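Local coordinates for ABC transporter substrate binding protein (Ribose) (Agrobacterium vitis S4, PDB 4WT7), which binds D-allitol and probably serves as the carbohydrate-binding component of an ABC transporter, capturing sugars or related polyols, at residues 29-35 / 61-66; 85-89 / 108-114; 144-148 / 245-249. All coordinates share one frame; numbering follows the deposited sequence.

Interaction 1: 29-35 / 61-66; sequences SLKGKRI and LGGEPL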
# COMPACT_ATOMS: atom_id res chain seq x y z
N SER A 29 -0.79 -28.03 -2.61
CA SER A 29 -2.20 -28.33 -2.36
C SER A 29 -2.58 -27.75 -1.01
O SER A 29 -1.72 -27.55 -0.14
CB SER A 29 -2.44 -29.85 -2.36
OG SER A 29 -3.82 -30.19 -2.21
N LEU A 30 -3.87 -27.46 -0.84
CA LEU A 30 -4.41 -27.09 0.45
C LEU A 30 -5.63 -27.93 0.75
O LEU A 30 -6.46 -27.57 1.60
CB LEU A 30 -4.74 -25.60 0.49
CG LEU A 30 -3.53 -24.65 0.48
CD1 LEU A 30 -3.99 -23.21 0.53
CD2 LEU A 30 -2.57 -24.90 1.60
N LYS A 31 -5.74 -29.07 0.07
CA LYS A 31 -6.90 -29.93 0.23
C LYS A 31 -7.00 -30.28 1.72
O LYS A 31 -5.97 -30.50 2.37
CB LYS A 31 -6.77 -31.17 -0.66
CG LYS A 31 -7.90 -32.17 -0.51
CD LYS A 31 -7.74 -33.36 -1.47
CE LYS A 31 -8.81 -34.48 -1.22
NZ LYS A 31 -10.23 -34.08 -1.55
N GLY A 32 -8.20 -30.26 2.27
CA GLY A 32 -8.38 -30.54 3.68
C GLY A 32 -7.90 -29.49 4.66
O GLY A 32 -8.01 -29.70 5.85
N LYS A 33 -7.39 -28.35 4.19
CA LYS A 33 -6.93 -27.30 5.10
C LYS A 33 -7.94 -26.17 5.17
O LYS A 33 -8.66 -25.90 4.21
CB LYS A 33 -5.58 -26.70 4.65
CG LYS A 33 -4.51 -27.72 4.39
CD LYS A 33 -4.13 -28.48 5.67
CE LYS A 33 -3.11 -29.57 5.37
NZ LYS A 33 -2.65 -30.16 6.65
N ARG A 34 -7.98 -25.52 6.31
CA ARG A 34 -8.78 -24.30 6.46
C ARG A 34 -7.82 -23.13 6.63
O ARG A 34 -6.94 -23.16 7.51
CB ARG A 34 -9.71 -24.43 7.68
CG ARG A 34 -10.94 -25.30 7.42
CD ARG A 34 -11.51 -25.96 8.68
NE ARG A 34 -11.72 -25.02 9.80
CZ ARG A 34 -10.93 -24.92 10.87
NH1 ARG A 34 -11.21 -24.04 11.82
NH2 ARG A 34 -9.87 -25.69 11.04
N ILE A 35 -7.97 -22.10 5.79
CA ILE A 35 -7.09 -20.93 5.85
C ILE A 35 -7.87 -19.66 6.21
O ILE A 35 -8.80 -19.27 5.48
CB ILE A 35 -6.37 -20.70 4.48
CG1 ILE A 35 -5.65 -21.97 4.02
CG2 ILE A 35 -5.40 -19.53 4.58
CD1 ILE A 35 -4.86 -22.68 5.09
N LEU A 61 -6.32 -24.12 -4.80
CA LEU A 61 -5.50 -25.18 -4.25
C LEU A 61 -6.29 -26.20 -3.46
O LEU A 61 -5.72 -27.08 -2.84
CB LEU A 61 -4.39 -24.60 -3.37
CG LEU A 61 -3.41 -23.74 -4.15
CD1 LEU A 61 -2.48 -22.93 -3.29
CD2 LEU A 61 -2.61 -24.59 -5.09
N GLY A 62 -7.62 -26.07 -3.47
CA GLY A 62 -8.50 -27.02 -2.80
C GLY A 62 -8.77 -26.82 -1.31
O GLY A 62 -9.36 -27.71 -0.66
N GLY A 63 -8.33 -25.68 -0.76
CA GLY A 63 -8.49 -25.39 0.66
C GLY A 63 -9.80 -24.64 0.89
O GLY A 63 -10.48 -24.27 -0.06
N GLU A 64 -10.14 -24.43 2.15
CA GLU A 64 -11.37 -23.75 2.51
C GLU A 64 -11.03 -22.44 3.20
O GLU A 64 -10.45 -22.43 4.31
CB GLU A 64 -12.24 -24.65 3.40
CG GLU A 64 -13.50 -23.99 4.01
CD GLU A 64 -14.25 -24.94 4.94
OE1 GLU A 64 -14.61 -26.06 4.47
OE2 GLU A 64 -14.43 -24.60 6.14
N PRO A 65 -11.34 -21.32 2.53
CA PRO A 65 -11.01 -20.02 3.14
C PRO A 65 -12.04 -19.58 4.17
O PRO A 65 -13.24 -19.78 4.01
CB PRO A 65 -11.02 -19.05 1.95
CG PRO A 65 -11.87 -19.69 0.92
CD PRO A 65 -11.75 -21.20 1.12
N LEU A 66 -11.55 -18.97 5.25
CA LEU A 66 -12.41 -18.32 6.20
C LEU A 66 -12.05 -16.85 6.10
O LEU A 66 -11.10 -16.39 6.73
CB LEU A 66 -12.14 -18.80 7.64
CG LEU A 66 -12.56 -20.21 8.05
CD1 LEU A 66 -11.61 -21.30 7.56
CD2 LEU A 66 -12.72 -20.26 9.57
O HOH W 1 -5.07 -29.58 -4.70
O HOH W 2 -14.30 -23.72 8.62
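S29 and L61 meet through a water that hydrogen-bonds the hydroxyl OG of S29 and donates to the carbonyl O of L61. The same OG accepts the backbone N-H of K31 at 3.2 Å, an ST turn; with chi1 at -176° it sits beside its own carbonyl carbon, on the side where the chain runs on to K31. L30 then makes the first direct bond, its N giving to L61 O at 2.8 Å, while CG of L30 packs on CB of L61 at 3.9 Å. I283 and A287 of helix 275-290 press on L30 as well. From L30 to K33 the chain makes a type II turn, with G32 at its positive-phi position. K31 passes close to G62, its CA-H directed at the G62 carbonyl. G62 closes helix 45-60 in a Schellman motif, and G63, without a side chain, lets its CA lie against CB of L30. At K33 the pairing becomes a parallel ladder: K33 O takes the N-H of E64 at 2.9 Å. These are the first rungs between strands 34-39 and 64-69 of a beta-alpha-beta unit, the second strand being the edge of its sheet. R34 and E64 lie side by side on one face, the glutamate extended and the arginine bent at chi3, with guanidinium and carboxylate planes 85° apart. R34 NE stays 4.6 Å from OE2 of E64, so no salt bridge forms; a water in the guanidinium plane accepts from NE and donates to OE2 at 2.6 Å. NH1 of R34 goes instead to the carbonyl of Q87. L66 brings CD1 to within 3.7 Å of R34 CB. I35 gives and receives in turn: its N-H goes to E64 O and its O takes the N-H of L66, while its side chain goes to the other face, against V58 and V286.

Interaction 2: 85-89 / 108-114; sequences IAQKP and RARDAGI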
# COMPACT_ATOMS: atom_id res chain seq x y z
N ILE A 85 -8.78 -17.09 15.51
CA ILE A 85 -7.94 -17.84 16.46
C ILE A 85 -8.74 -18.95 17.14
O ILE A 85 -8.26 -20.10 17.23
CB ILE A 85 -7.27 -16.93 17.50
CG1 ILE A 85 -6.21 -16.07 16.81
CG2 ILE A 85 -6.58 -17.81 18.56
CD1 ILE A 85 -5.68 -14.92 17.61
N ALA A 86 -9.95 -18.62 17.58
CA ALA A 86 -10.84 -19.59 18.23
C ALA A 86 -11.16 -20.72 17.26
O ALA A 86 -11.56 -21.82 17.66
CB ALA A 86 -12.15 -18.90 18.68
N GLN A 87 -11.04 -20.42 15.98
CA GLN A 87 -11.36 -21.42 14.97
C GLN A 87 -10.21 -22.39 14.72
O GLN A 87 -10.42 -23.42 14.12
CB GLN A 87 -11.81 -20.76 13.65
CG GLN A 87 -13.15 -20.06 13.65
CD GLN A 87 -14.20 -20.76 14.47
OE1 GLN A 87 -14.65 -20.24 15.49
NE2 GLN A 87 -14.61 -21.92 14.04
N LYS A 88 -9.01 -22.07 15.19
CA LYS A 88 -7.83 -22.92 14.95
C LYS A 88 -7.73 -23.48 13.52
O LYS A 88 -7.65 -24.69 13.32
CB LYS A 88 -7.74 -24.05 15.98
CG LYS A 88 -7.25 -23.58 17.32
CD LYS A 88 -5.69 -23.49 17.36
CE LYS A 88 -5.02 -24.86 17.04
NZ LYS A 88 -3.53 -24.74 16.80
N PRO A 89 -7.72 -22.60 12.54
CA PRO A 89 -7.44 -22.94 11.15
C PRO A 89 -6.00 -23.39 11.02
O PRO A 89 -5.24 -23.22 11.96
CB PRO A 89 -7.61 -21.62 10.43
CG PRO A 89 -7.18 -20.58 11.49
CD PRO A 89 -7.78 -21.14 12.74
N ARG A 108 -0.79 -13.80 19.60
CA ARG A 108 -1.71 -14.72 20.21
C ARG A 108 -1.96 -15.91 19.30
O ARG A 108 -2.01 -17.04 19.74
CB ARG A 108 -3.02 -13.96 20.52
CG ARG A 108 -4.11 -14.79 21.12
CD ARG A 108 -3.75 -15.30 22.52
NE ARG A 108 -3.73 -14.24 23.54
CZ ARG A 108 -4.81 -13.79 24.19
NH1 ARG A 108 -6.01 -14.31 23.95
NH2 ARG A 108 -4.68 -12.83 25.09
N ALA A 109 -2.08 -15.66 18.00
CA ALA A 109 -2.34 -16.74 17.05
C ALA A 109 -1.15 -17.74 17.04
O ALA A 109 -1.32 -18.96 17.20
CB ALA A 109 -2.56 -16.15 15.67
N ARG A 110 0.05 -17.22 16.89
CA ARG A 110 1.26 -18.05 16.95
C ARG A 110 1.33 -18.86 18.28
O ARG A 110 1.67 -20.05 18.28
CB ARG A 110 2.50 -17.16 16.84
CG ARG A 110 2.60 -16.42 15.54
CD ARG A 110 2.76 -17.38 14.37
NE ARG A 110 3.82 -18.33 14.60
CZ ARG A 110 5.11 -18.09 14.41
NH1 ARG A 110 6.00 -19.04 14.65
NH2 ARG A 110 5.54 -16.91 13.98
N ASP A 111 1.03 -18.18 19.38
CA ASP A 111 1.10 -18.77 20.71
C ASP A 111 0.05 -19.89 20.79
O ASP A 111 0.23 -20.87 21.48
CB ASP A 111 0.83 -17.72 21.80
CG ASP A 111 2.01 -16.75 22.02
OD1 ASP A 111 3.13 -17.01 21.51
OD2 ASP A 111 1.82 -15.72 22.71
N ALA A 112 -1.03 -19.73 20.03
CA ALA A 112 -2.08 -20.74 19.97
C ALA A 112 -1.77 -21.89 19.01
O ALA A 112 -2.59 -22.79 18.82
CB ALA A 112 -3.39 -20.08 19.59
N GLY A 113 -0.61 -21.86 18.39
CA GLY A 113 -0.19 -22.95 17.54
C GLY A 113 -0.48 -22.70 16.07
O GLY A 113 -0.32 -23.59 15.26
N ILE A 114 -0.89 -21.49 15.73
CA ILE A 114 -1.34 -21.19 14.37
C ILE A 114 -0.30 -20.40 13.61
O ILE A 114 0.03 -19.28 13.99
CB ILE A 114 -2.66 -20.36 14.38
CG1 ILE A 114 -3.74 -21.08 15.21
CG2 ILE A 114 -3.21 -20.12 12.98
CD1 ILE A 114 -4.86 -20.15 15.62
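The flat group that takes a bond across this contact is the peptide carbonyl of A112: the ammonium NZ of K88 approaches its O at 3.0 Å, tilted 17° from the carbonyl plane. P89 offers its ring CD to CD1 of I114. K88 reaches the carbonyl by folding its chain twice, at chi2 (-83°) and chi3 (-58°), and the bend lays CD over CG1 of I114 at 3.8 Å. I85 carries the apolar half with both of its branches. CG1, beside the backbone N, rests on CB of A109 at 3.8 Å and carries CD1 on to the backbone N of A109 and to CG of R108, 3.8 Å from the latter. The CG2 branch turns instead to CB of A112 and, at 4.1 Å, to CD1 of I114. That same CD1 lies against the carbonyl O of I85, filling the angle between I85, K88 and P89.

Both segments are helix ends turning back toward the sheet: helix 74-87 leads through K88, at positive phi, to strand 91-95, and helix 99-111 finishes at G113 in a Schellman motif before strand 116-119. They belong to successive beta-alpha units of one lobe. A lysine charge set on a carbonyl at the C-terminal end of a helix is probably favourable electrostatically, so a polar grip at the surface complements the isoleucine packing beneath.

Interaction 3: 144-148 / 245-249; sequences QLVSD and IKTYG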
# COMPACT_ATOMS: atom_id res chain seq x y z
N GLN A 144 12.50 10.38 -8.36
CA GLN A 144 11.71 10.90 -9.47
C GLN A 144 11.19 12.28 -9.09
O GLN A 144 11.27 13.23 -9.87
CB GLN A 144 10.56 9.96 -9.79
CG GLN A 144 9.66 10.49 -10.93
CD GLN A 144 10.15 10.03 -12.27
OE1 GLN A 144 10.25 8.84 -12.51
NE2 GLN A 144 10.47 10.97 -13.15
N LEU A 145 10.66 12.38 -7.89
CA LEU A 145 10.09 13.63 -7.39
C LEU A 145 11.16 14.72 -7.45
O LEU A 145 10.94 15.78 -8.03
CB LEU A 145 9.50 13.45 -5.98
CG LEU A 145 8.80 14.70 -5.38
CD1 LEU A 145 7.80 14.35 -4.29
CD2 LEU A 145 9.81 15.65 -4.79
N VAL A 146 12.33 14.45 -6.86
CA VAL A 146 13.42 15.42 -6.77
C VAL A 146 13.89 15.86 -8.17
O VAL A 146 13.93 17.07 -8.50
CB VAL A 146 14.60 14.86 -5.93
CG1 VAL A 146 15.88 15.67 -6.14
CG2 VAL A 146 14.23 14.84 -4.45
N SER A 147 14.25 14.89 -9.00
CA SER A 147 14.58 15.19 -10.40
C SER A 147 13.48 16.08 -11.04
O SER A 147 13.78 17.15 -11.58
CB SER A 147 14.82 13.89 -11.18
OG SER A 147 14.82 14.09 -12.59
N ASP A 148 12.22 15.70 -10.89
CA ASP A 148 11.11 16.41 -11.50
C ASP A 148 11.02 17.89 -11.09
O ASP A 148 10.57 18.74 -11.89
CB ASP A 148 9.79 15.76 -11.12
CG ASP A 148 9.41 14.57 -12.01
OD1 ASP A 148 10.17 14.16 -12.91
OD2 ASP A 148 8.32 14.01 -11.76
N ILE A 245 1.82 22.26 -10.11
CA ILE A 245 2.16 21.33 -9.01
C ILE A 245 2.08 19.87 -9.47
O ILE A 245 1.11 19.49 -10.13
CB ILE A 245 1.20 21.53 -7.82
CG1 ILE A 245 1.33 22.96 -7.28
CG2 ILE A 245 1.48 20.52 -6.72
CD1 ILE A 245 0.27 23.32 -6.28
N LYS A 246 3.09 19.06 -9.13
CA LYS A 246 3.14 17.64 -9.55
C LYS A 246 2.78 16.70 -8.41
O LYS A 246 3.17 16.92 -7.26
CB LYS A 246 4.54 17.28 -10.05
CG LYS A 246 4.95 18.00 -11.35
CD LYS A 246 6.46 17.85 -11.64
CE LYS A 246 6.83 18.43 -12.99
NZ LYS A 246 6.37 19.82 -13.09
N THR A 247 2.07 15.61 -8.72
CA THR A 247 1.71 14.66 -7.66
C THR A 247 2.38 13.29 -7.82
O THR A 247 2.77 12.90 -8.93
CB THR A 247 0.17 14.51 -7.50
OG1 THR A 247 -0.38 13.67 -8.53
CG2 THR A 247 -0.49 15.90 -7.57
N TYR A 248 2.50 12.58 -6.70
CA TYR A 248 3.29 11.36 -6.63
C TYR A 248 2.63 10.34 -5.72
O TYR A 248 2.07 10.71 -4.70
CB TYR A 248 4.69 11.70 -6.09
CG TYR A 248 5.45 12.59 -7.02
CD1 TYR A 248 6.20 12.06 -8.08
CD2 TYR A 248 5.39 13.96 -6.89
CE1 TYR A 248 6.87 12.87 -8.95
CE2 TYR A 248 6.04 14.80 -7.80
CZ TYR A 248 6.78 14.25 -8.82
OH TYR A 248 7.44 15.08 -9.69
N GLY A 249 2.69 9.06 -6.09
CA GLY A 249 2.12 8.01 -5.27
C GLY A 249 2.48 6.58 -5.64
O GLY A 249 3.34 6.31 -6.50
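This is helix-on-sheet packing in the mixed-sheet lobe, where the last turn of helix 134-148 lies on strand 246-249. The two short segments run nearly antiparallel, at 169°, with axes 9.9 Å apart at closest approach. The Y248 side chain points across from the strand to the helix. CB of L145 stands 3.9 Å from the Y248 ring centroid, almost on the ring normal, a CH-pi contact over one face; chi1 near -177° then carries the rest of the leucine across that face, and its CD1 comes to 3.6 Å from CD2 of Y248. The hydroxyl end of the tyrosine points at the carboxylate of D148, whose OD2 lies at the ring edge and in its plane. The bond from OH to OD2 is modelled as very short, and the position of OH is not secure, so its length deserves caution. Q144 steadies the aspartate from the preceding turn: its NE2 donates to OD1 of D148 at 3.2 Å, arriving from above the carboxylate plane. K246 adds only its aliphatic chain, CD lying 4.0 Å from CB of D148. The other amide atom of Q144, OE1, is bonded by N307, and Y248 is flanked by A221 of strand 221-224 and by A268 and A269 of strand 267-272, the sheet neighbours on either side of its own strand.

In the fold
Interactions 1 and 2 share one lobe and touch where the arginine of the first reaches the end of helix 74-87 and R34 O packs on P89 CB; strand 64-69 leads directly into that helix. Interaction 3 lies on the opposite side of the chain's centre, its centre about 44 Å from each of the others, in the lobe built on the mixed sheet. All three are partly buried, but differently. Interaction 1 is mostly backbone pairing at a sheet edge, interaction 2 joins two helix ends by isoleucine packing and one lysine bond, and interaction 3 sets a tyrosine between helix and sheet, its buried ring and leucine rimmed by polar groups. Exposed residues take part in the first two only.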